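PDB 2VOS: folylpolyglutamate synthase protein FOLC from Mycobacterium tuberculosis, which probably adds L-glutamate to dihydropteroate and, one residue at a time, to tetrahydrofolate, in ligase reactions driven by ATP and dependent on magnesium. Local coordinates for residues P99-S103 with A475-T480; F374-V378 with A443-V447; V387-A392 with A420-F425. One frame throughout, in Å; residues are numbered along the deposited sequence.

Contact 1. Residues P99-S103 with A475-T480; sequences PHLQS and AGAART
Leu-101 and Gly-476 bring the two backbones within 4.1 Å at their CA atoms, where the loop between strands 93-96 and 108-110, on the eight-stranded sheet of the nucleotide-binding domain, meets helix 472-481 near the C-terminus. This is the tight part: Leu-101 O receives a CA-H...O contact from Gly-476 CA at 3.2 Å, which the lack of a side chain on Gly-476 permits. Leu-101 CD2 settles over the same glycine and against Ala-475 CB, and the Leu-101 side chain also touches Arg-338, an ADP-binding residue.

Farther along the helix the contact is polar. Arg-479, with CG anti to the backbone N (chi1 -163°), extends from CG to NE past the Gln-102 amide. OE1 accepts from Arg-479 NH1 at 2.8 Å, in the guanidinium plane although the two planes are 70° apart, and NE2 donates to Thr-480 OG1 at 3.0 Å. On this more exposed side a water links Gln-102 O and Thr-480 OG1.

Arg-479 NH1, which can only donate, and Arg-484 O, which can only accept from NE2, fix the flip of the amide. Arg-479 also forms a salt bridge with Glu-340, whose carboxylate, rather than Gln-102, probably offsets most of the arginine's charge.

Contact 2. Residues F374-V378 with A443-V447; sequences FLVGV and ATSLV
Strand 374-378 and helix 443-447 run almost antiparallel, their axes 170° apart in direction and 8.7 Å apart at closest approach, with the CA atoms of Val-376 and Ala-443 the nearest across the contact, 6.1 Å apart. This is a helix laid on a mixed sheet in the C-terminal domain, the glutamate ligase domain of the Mur ligase family: strand 374-379 lies in the sheet between 464-469 and 400-403, and helix 436-451, which leads on toward strand 464-469, packs on one of its faces.

The strand's alternation presents Phe-374 and Val-376 to the helix and turns Leu-375 away. Val-376 is the hub, and its two methyls divide the work. CG1, anti to the backbone N (chi1 -180°), reaches Ala-443 CB at 3.8 Å and Leu-446 CD1 at 3.9 Å; CG2, anti to the carbonyl carbon, meets Val-447 CG2 at 3.9 Å and lies near Leu-446 CB. The side chains of Val-376 and Leu-446 meet at about a right angle, a branch of one against a branch of the other. At the C-terminal end of the segment Val-378 adds CG2 to the same Ala-443 CB, so that one small methyl is shared by two valines. No hydrogen bond joins the segments; the side chains meet through hydrocarbon alone, with Ile-466 of the neighbouring strand extending the contact beside Val-378 and Ala-443.

At the strand's start the ring of Phe-374 swings out toward the helix, in a spot also bordered by Ala-450 and Val-456. Its CE2 passes 3.8 Å from Leu-446 O. The adjacent CD2 meets Val-447 CG2 at 4.1 Å, and that methyl lies at the edge of the ring, near its plane.

Contact 3. Residues V387-A392 with A420-F425; sequences VDGILA and AAGERF
Asp-388 has CG anti to its backbone N and Arg-424 bends at its second torsion (chi2 -87°), which together bring the carboxylate to the edge of the guanidinium where helices 387-392 and 420-425 meet. The grip is bidentate and side-on. Arg-424 NE donates to Asp-388 OD1 at 2.9 Å, almost straight but from above the carboxylate plane, and NH2 donates to OD2 at 2.8 Å, on its syn side. Both oxygens stay close to the guanidinium plane, although the two flat groups are turned 41° against each other. Ala-392 CB lies over one face of that guanidinium, offset toward the rim, with its nearest approach 3.7 Å from Arg-424 CZ. OD1 has a second partner: a water that donates to it and also to Ala-420 O, linking the carboxylate to the backbone of the second helix.

In the glutamate ligase domain the two helices belong to successive strand-helix units, following strands 374-379 and 400-403, which are parallel neighbours in the sheet. They pack at a signed crossing angle of -40°, with their axes 9.4 Å apart.

Beneath the ion pair Leu-391 is a knob in a hole made by Ala-420, Ala-421, Arg-424 and Phe-425. Its CD1 presses on the backbone where Ala-420 joins Ala-421, 3.5 Å from Ala-421 N, and also touches Ala-420 CB at 3.6 Å. CD2 turns to Phe-425 CE1, 3.9 Å away, the leucine and the phenylalanine crossing at about a right angle. On the sheet side, Phe-425 rests on Val-401 and Val-430, while Val-387 CG1 touches Ala-420 CB at the other end of the contact.

Overall arrangement
Contacts 2 and 3 both belong to the C-terminal domain, their centres about 17 Å apart, whereas contact 1 joins that domain to the nucleotide-binding domain across 371 intervening residues. Strand 374-379 of contact 2 is followed in the chain by helix 387-394 of contact 3. Contact 2 is buried between sheet and helix and relies on apolar side chains, with no hydrogen bond across it. Contact 3, helix on helix, has a leucine core beneath an ion pair at the surface. Contact 1 is also partly buried but turns to backbone closeness at a glycine and a network of amide, guanidinium and hydroxyl groups; it is the contact adjoining the ADP site. Hydrogen bonds between the segments appear in the two partly buried contacts and not in the buried one.

Contact 1. Residues P99-S103 with A475-T480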
loop_
_atom_site.group_PDB
_atom_site.type_symbol
_atom_site.label_atom_id
_atom_site.label_comp_id
_atom_site.label_asym_id
_atom_site.label_seq_id
_atom_site.Cartn_x
_atom_site.Cartn_y
_atom_site.Cartn_z
ATOM N N PRO A 99 1.705 5.036 1.960
ATOM C CA PRO A 99 2.471 6.281 1.851
ATOM C C PRO A 99 2.992 6.426 0.386
ATOM O O PRO A 99 2.779 5.530 -0.408
ATOM C CB PRO A 99 3.667 6.076 2.818
ATOM C CG PRO A 99 3.567 4.669 3.337
ATOM C CD PRO A 99 2.427 3.942 2.628
ATOM N N HIS A 100 3.699 7.495 0.033
ATOM C CA HIS A 100 4.400 7.509 -1.274
ATOM C C HIS A 100 5.786 6.824 -1.155
ATOM O O HIS A 100 6.410 6.798 -0.059
ATOM C CB HIS A 100 4.533 8.936 -1.845
ATOM C CG HIS A 100 5.431 9.854 -1.049
ATOM N ND1 HIS A 100 4.949 10.741 -0.110
ATOM C CD2 HIS A 100 6.774 10.066 -1.105
ATOM C CE1 HIS A 100 5.960 11.438 0.393
ATOM N NE2 HIS A 100 7.079 11.043 -0.193
ATOM N N LEU A 101 6.242 6.233 -2.259
ATOM C CA LEU A 101 7.546 5.630 -2.353
ATOM C C LEU A 101 8.612 6.661 -2.647
ATOM O O LEU A 101 9.623 6.734 -1.935
ATOM C CB LEU A 101 7.581 4.658 -3.531
ATOM C CG LEU A 101 7.068 3.246 -3.403
ATOM C CD1 LEU A 101 7.109 2.626 -4.772
ATOM C CD2 LEU A 101 7.936 2.391 -2.432
ATOM N N GLN A 102 8.430 7.412 -3.739
ATOM C CA GLN A 102 9.485 8.364 -4.186
ATOM C C GLN A 102 9.117 9.835 -4.127
ATOM O O GLN A 102 9.950 10.683 -3.727
ATOM C CB GLN A 102 9.912 8.047 -5.606
ATOM C CG GLN A 102 10.318 6.625 -5.786
ATOM C CD GLN A 102 10.432 6.293 -7.257
ATOM O OE1 GLN A 102 9.513 5.674 -7.865
ATOM N NE2 GLN A 102 11.585 6.658 -7.851
ATOM N N SER A 103 7.887 10.168 -4.529
ATOM C CA SER A 103 7.492 11.558 -4.614
ATOM C C SER A 103 6.066 11.690 -4.108
ATOM O O SER A 103 5.255 10.814 -4.347
ATOM C CB SER A 103 7.605 12.043 -6.074
ATOM O OG SER A 103 6.945 13.295 -6.214
ATOM N N ALA A 475 12.432 0.692 0.054
ATOM C CA ALA A 475 12.020 0.417 -1.306
ATOM C C ALA A 475 11.973 1.666 -2.169
ATOM O O ALA A 475 12.504 1.664 -3.294
ATOM C CB ALA A 475 10.667 -0.323 -1.299
ATOM N N GLY A 476 11.375 2.746 -1.667
ATOM C CA GLY A 476 11.264 3.973 -2.418
ATOM C C GLY A 476 12.602 4.610 -2.707
ATOM O O GLY A 476 12.861 5.020 -3.870
ATOM N N ALA A 477 13.493 4.650 -1.702
ATOM C CA ALA A 477 14.833 5.257 -1.937
ATOM C C ALA A 477 15.611 4.476 -2.980
ATOM O O ALA A 477 16.267 5.031 -3.836
ATOM C CB ALA A 477 15.675 5.370 -0.617
ATOM N N ALA A 478 15.523 3.163 -2.905
ATOM C CA ALA A 478 16.158 2.288 -3.866
ATOM C C ALA A 478 15.554 2.501 -5.254
ATOM O O ALA A 478 16.304 2.507 -6.243
ATOM C CB ALA A 478 16.020 0.793 -3.412
ATOM N N ARG A 479 14.233 2.696 -5.353
ATOM C CA ARG A 479 13.630 2.860 -6.628
ATOM C C ARG A 479 14.221 4.131 -7.329
ATOM O O ARG A 479 14.467 4.156 -8.564
ATOM C CB ARG A 479 12.094 2.923 -6.487
ATOM C CG ARG A 479 11.370 2.679 -7.831
ATOM C CD ARG A 479 9.831 2.393 -7.616
ATOM N NE ARG A 479 9.251 1.798 -8.822
ATOM C CZ ARG A 479 8.843 2.482 -9.882
ATOM N NH1 ARG A 479 8.921 3.810 -9.906
ATOM N NH2 ARG A 479 8.369 1.829 -10.946
ATOM N N THR A 480 14.427 5.193 -6.553
ATOM C CA THR A 480 15.023 6.423 -7.045
ATOM C C THR A 480 16.516 6.211 -7.426
ATOM O O THR A 480 16.971 6.696 -8.456
ATOM C CB THR A 480 14.875 7.500 -5.966
ATOM O OG1 THR A 480 13.488 7.872 -5.841
ATOM C CG2 THR A 480 15.735 8.737 -6.284
HETATM O O HOH W 1 12.895 9.355 -3.953
#

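Contact 2. Residues F374-V378 with A443-V447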
loop_
_atom_site.group_PDB
_atom_site.type_symbol
_atom_site.label_atom_id
_atom_site.label_comp_id
_atom_site.label_asym_id
_atom_site.label_seq_id
_atom_site.Cartn_x
_atom_site.Cartn_y
_atom_site.Cartn_z
ATOM N N PHE A 374 21.296 -18.026 -4.538
ATOM C CA PHE A 374 21.919 -17.188 -3.523
ATOM C C PHE A 374 21.169 -15.866 -3.517
ATOM O O PHE A 374 21.005 -15.260 -4.561
ATOM C CB PHE A 374 23.393 -16.949 -3.861
ATOM C CG PHE A 374 24.148 -16.199 -2.797
ATOM C CD1 PHE A 374 24.662 -16.858 -1.691
ATOM C CD2 PHE A 374 24.363 -14.842 -2.924
ATOM C CE1 PHE A 374 25.356 -16.159 -0.709
ATOM C CE2 PHE A 374 25.038 -14.137 -1.940
ATOM C CZ PHE A 374 25.551 -14.801 -0.839
ATOM N N LEU A 375 20.691 -15.454 -2.348
ATOM C CA LEU A 375 19.984 -14.173 -2.198
ATOM C C LEU A 375 20.582 -13.377 -1.017
ATOM O O LEU A 375 20.789 -13.938 0.081
ATOM C CB LEU A 375 18.514 -14.430 -1.904
ATOM C CG LEU A 375 17.603 -14.820 -3.035
ATOM C CD1 LEU A 375 16.179 -14.915 -2.499
ATOM C CD2 LEU A 375 17.662 -13.762 -4.140
ATOM N N VAL A 376 20.856 -12.090 -1.231
ATOM C CA VAL A 376 21.309 -11.218 -0.141
ATOM C C VAL A 376 20.240 -10.159 0.145
ATOM O O VAL A 376 19.718 -9.554 -0.800
ATOM C CB VAL A 376 22.596 -10.467 -0.550
ATOM C CG1 VAL A 376 23.079 -9.540 0.618
ATOM C CG2 VAL A 376 23.677 -11.471 -0.928
ATOM N N GLY A 377 19.861 -9.952 1.403
ATOM C CA GLY A 377 18.830 -8.963 1.667
ATOM C C GLY A 377 19.551 -7.646 1.949
ATOM O O GLY A 377 20.691 -7.673 2.443
ATOM N N VAL A 378 18.920 -6.499 1.653
ATOM C CA VAL A 378 19.472 -5.203 2.033
ATOM C C VAL A 378 18.301 -4.672 2.767
ATOM O O VAL A 378 17.177 -4.582 2.201
ATOM C CB VAL A 378 19.842 -4.283 0.815
ATOM C CG1 VAL A 378 20.077 -2.768 1.206
ATOM C CG2 VAL A 378 21.095 -4.806 0.108
ATOM N N ALA A 443 26.079 -5.731 -1.036
ATOM C CA ALA A 443 25.309 -6.883 -1.497
ATOM C C ALA A 443 25.874 -7.328 -2.820
ATOM O O ALA A 443 25.934 -8.524 -3.130
ATOM C CB ALA A 443 23.795 -6.554 -1.645
ATOM N N THR A 444 26.283 -6.368 -3.631
ATOM C CA THR A 444 26.709 -6.699 -4.963
ATOM C C THR A 444 27.996 -7.508 -4.896
ATOM O O THR A 444 28.159 -8.460 -5.641
ATOM C CB THR A 444 26.931 -5.439 -5.839
ATOM O OG1 THR A 444 25.680 -4.746 -5.955
ATOM C CG2 THR A 444 27.514 -5.838 -7.255
ATOM N N SER A 445 28.907 -7.135 -4.016
ATOM C CA SER A 445 30.135 -7.885 -3.951
ATOM C C SER A 445 29.850 -9.292 -3.365
ATOM O O SER A 445 30.474 -10.256 -3.760
ATOM C CB SER A 445 31.251 -7.109 -3.229
ATOM O OG SER A 445 30.963 -6.991 -1.853
ATOM N N LEU A 446 28.864 -9.420 -2.486
ATOM C CA LEU A 446 28.534 -10.742 -1.970
ATOM C C LEU A 446 27.971 -11.635 -3.090
ATOM O O LEU A 446 28.298 -12.801 -3.233
ATOM C CB LEU A 446 27.544 -10.626 -0.808
ATOM C CG LEU A 446 27.999 -9.947 0.486
ATOM C CD1 LEU A 446 26.837 -9.859 1.504
ATOM C CD2 LEU A 446 29.201 -10.663 1.104
ATOM N N VAL A 447 27.143 -11.056 -3.936
ATOM C CA VAL A 447 26.527 -11.803 -5.003
ATOM C C VAL A 447 27.593 -12.161 -6.095
ATOM O O VAL A 447 27.504 -13.215 -6.701
ATOM C CB VAL A 447 25.369 -10.941 -5.549
ATOM C CG1 VAL A 447 25.270 -11.094 -7.029
ATOM C CG2 VAL A 447 24.072 -11.260 -4.835
#

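Contact 3. Residues V387-A392 with A420-F425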
loop_
_atom_site.group_PDB
_atom_site.type_symbol
_atom_site.label_atom_id
_atom_site.label_comp_id
_atom_site.label_asym_id
_atom_site.label_seq_id
_atom_site.Cartn_x
_atom_site.Cartn_y
_atom_site.Cartn_z
ATOM N N VAL A 387 10.229 -5.753 14.019
ATOM C CA VAL A 387 11.536 -6.089 13.425
ATOM C C VAL A 387 11.883 -7.567 13.530
ATOM O O VAL A 387 12.274 -8.193 12.540
ATOM C CB VAL A 387 12.664 -5.275 14.094
ATOM C CG1 VAL A 387 13.950 -5.409 13.289
ATOM C CG2 VAL A 387 12.214 -3.811 14.176
ATOM N N ASP A 388 11.739 -8.131 14.724
ATOM C CA ASP A 388 12.083 -9.557 14.911
ATOM C C ASP A 388 11.191 -10.503 14.036
ATOM O O ASP A 388 11.705 -11.437 13.409
ATOM C CB ASP A 388 12.009 -9.934 16.391
ATOM C CG ASP A 388 12.461 -11.346 16.642
ATOM O OD1 ASP A 388 13.682 -11.624 16.444
ATOM O OD2 ASP A 388 11.592 -12.169 17.044
ATOM N N GLY A 389 9.886 -10.224 13.962
ATOM C CA GLY A 389 8.994 -10.964 13.068
ATOM C C GLY A 389 9.381 -10.823 11.582
ATOM O O GLY A 389 9.304 -11.788 10.791
ATOM N N ILE A 390 9.765 -9.616 11.162
ATOM C CA ILE A 390 10.305 -9.437 9.795
ATOM C C ILE A 390 11.559 -10.314 9.555
ATOM O O ILE A 390 11.633 -11.015 8.548
ATOM C CB ILE A 390 10.624 -7.963 9.500
ATOM C CG1 ILE A 390 9.293 -7.183 9.428
ATOM C CG2 ILE A 390 11.336 -7.798 8.145
ATOM C CD1 ILE A 390 9.409 -5.671 9.787
ATOM N N LEU A 391 12.541 -10.268 10.453
ATOM C CA LEU A 391 13.768 -10.994 10.228
ATOM C C LEU A 391 13.508 -12.515 10.205
ATOM O O LEU A 391 14.080 -13.268 9.385
ATOM C CB LEU A 391 14.780 -10.652 11.329
ATOM C CG LEU A 391 15.284 -9.194 11.251
ATOM C CD1 LEU A 391 15.859 -8.678 12.584
ATOM C CD2 LEU A 391 16.298 -9.046 10.120
ATOM N N ALA A 392 12.632 -12.952 11.094
ATOM C CA ALA A 392 12.348 -14.389 11.215
ATOM C C ALA A 392 11.672 -14.925 9.917
ATOM O O ALA A 392 11.926 -16.049 9.508
ATOM C CB ALA A 392 11.478 -14.659 12.431
ATOM N N ALA A 420 19.599 -7.070 16.102
ATOM C CA ALA A 420 18.339 -7.773 15.830
ATOM C C ALA A 420 18.568 -8.872 14.774
ATOM O O ALA A 420 18.249 -10.037 15.018
ATOM C CB ALA A 420 17.227 -6.792 15.383
ATOM N N ALA A 421 19.145 -8.505 13.626
ATOM C CA ALA A 421 19.508 -9.437 12.565
ATOM C C ALA A 421 20.386 -10.577 13.069
ATOM O O ALA A 421 20.138 -11.747 12.751
ATOM C CB ALA A 421 20.218 -8.698 11.389
ATOM N N GLY A 422 21.421 -10.214 13.842
ATOM C CA GLY A 422 22.346 -11.185 14.419
ATOM C C GLY A 422 21.649 -12.256 15.245
ATOM O O GLY A 422 22.067 -13.425 15.219
ATOM N N GLU A 423 20.592 -11.869 15.966
ATOM C CA GLU A 423 19.843 -12.810 16.816
ATOM C C GLU A 423 19.101 -13.862 16.001
ATOM O O GLU A 423 18.889 -14.964 16.489
ATOM C CB GLU A 423 18.836 -12.090 17.751
ATOM C CG GLU A 423 19.428 -11.186 18.872
ATOM C CD GLU A 423 19.894 -11.965 20.127
ATOM O OE1 GLU A 423 19.677 -13.212 20.173
ATOM O OE2 GLU A 423 20.471 -11.330 21.075
ATOM N N ARG A 424 18.691 -13.517 14.769
ATOM C CA ARG A 424 18.045 -14.477 13.866
ATOM C C ARG A 424 18.970 -15.134 12.823
ATOM O O ARG A 424 18.826 -16.303 12.526
ATOM C CB ARG A 424 16.870 -13.810 13.137
ATOM C CG ARG A 424 15.786 -13.396 14.078
ATOM C CD ARG A 424 14.864 -14.573 14.265
ATOM N NE ARG A 424 13.850 -14.274 15.261
ATOM C CZ ARG A 424 13.008 -15.180 15.739
ATOM N NH1 ARG A 424 13.069 -16.428 15.282
ATOM N NH2 ARG A 424 12.127 -14.845 16.673
ATOM N N PHE A 425 19.910 -14.392 12.266
ATOM C CA PHE A 425 20.760 -14.929 11.218
ATOM C C PHE A 425 22.061 -15.569 11.718
ATOM O O PHE A 425 22.637 -16.421 11.015
ATOM C CB PHE A 425 21.110 -13.828 10.220
ATOM C CG PHE A 425 19.994 -13.483 9.275
ATOM C CD1 PHE A 425 18.884 -12.778 9.730
ATOM C CD2 PHE A 425 20.077 -13.822 7.925
ATOM C CE1 PHE A 425 17.849 -12.435 8.845
ATOM C CE2 PHE A 425 19.051 -13.477 7.034
ATOM C CZ PHE A 425 17.947 -12.792 7.489
HETATM O O HOH W 2 15.712 -9.870 16.017
#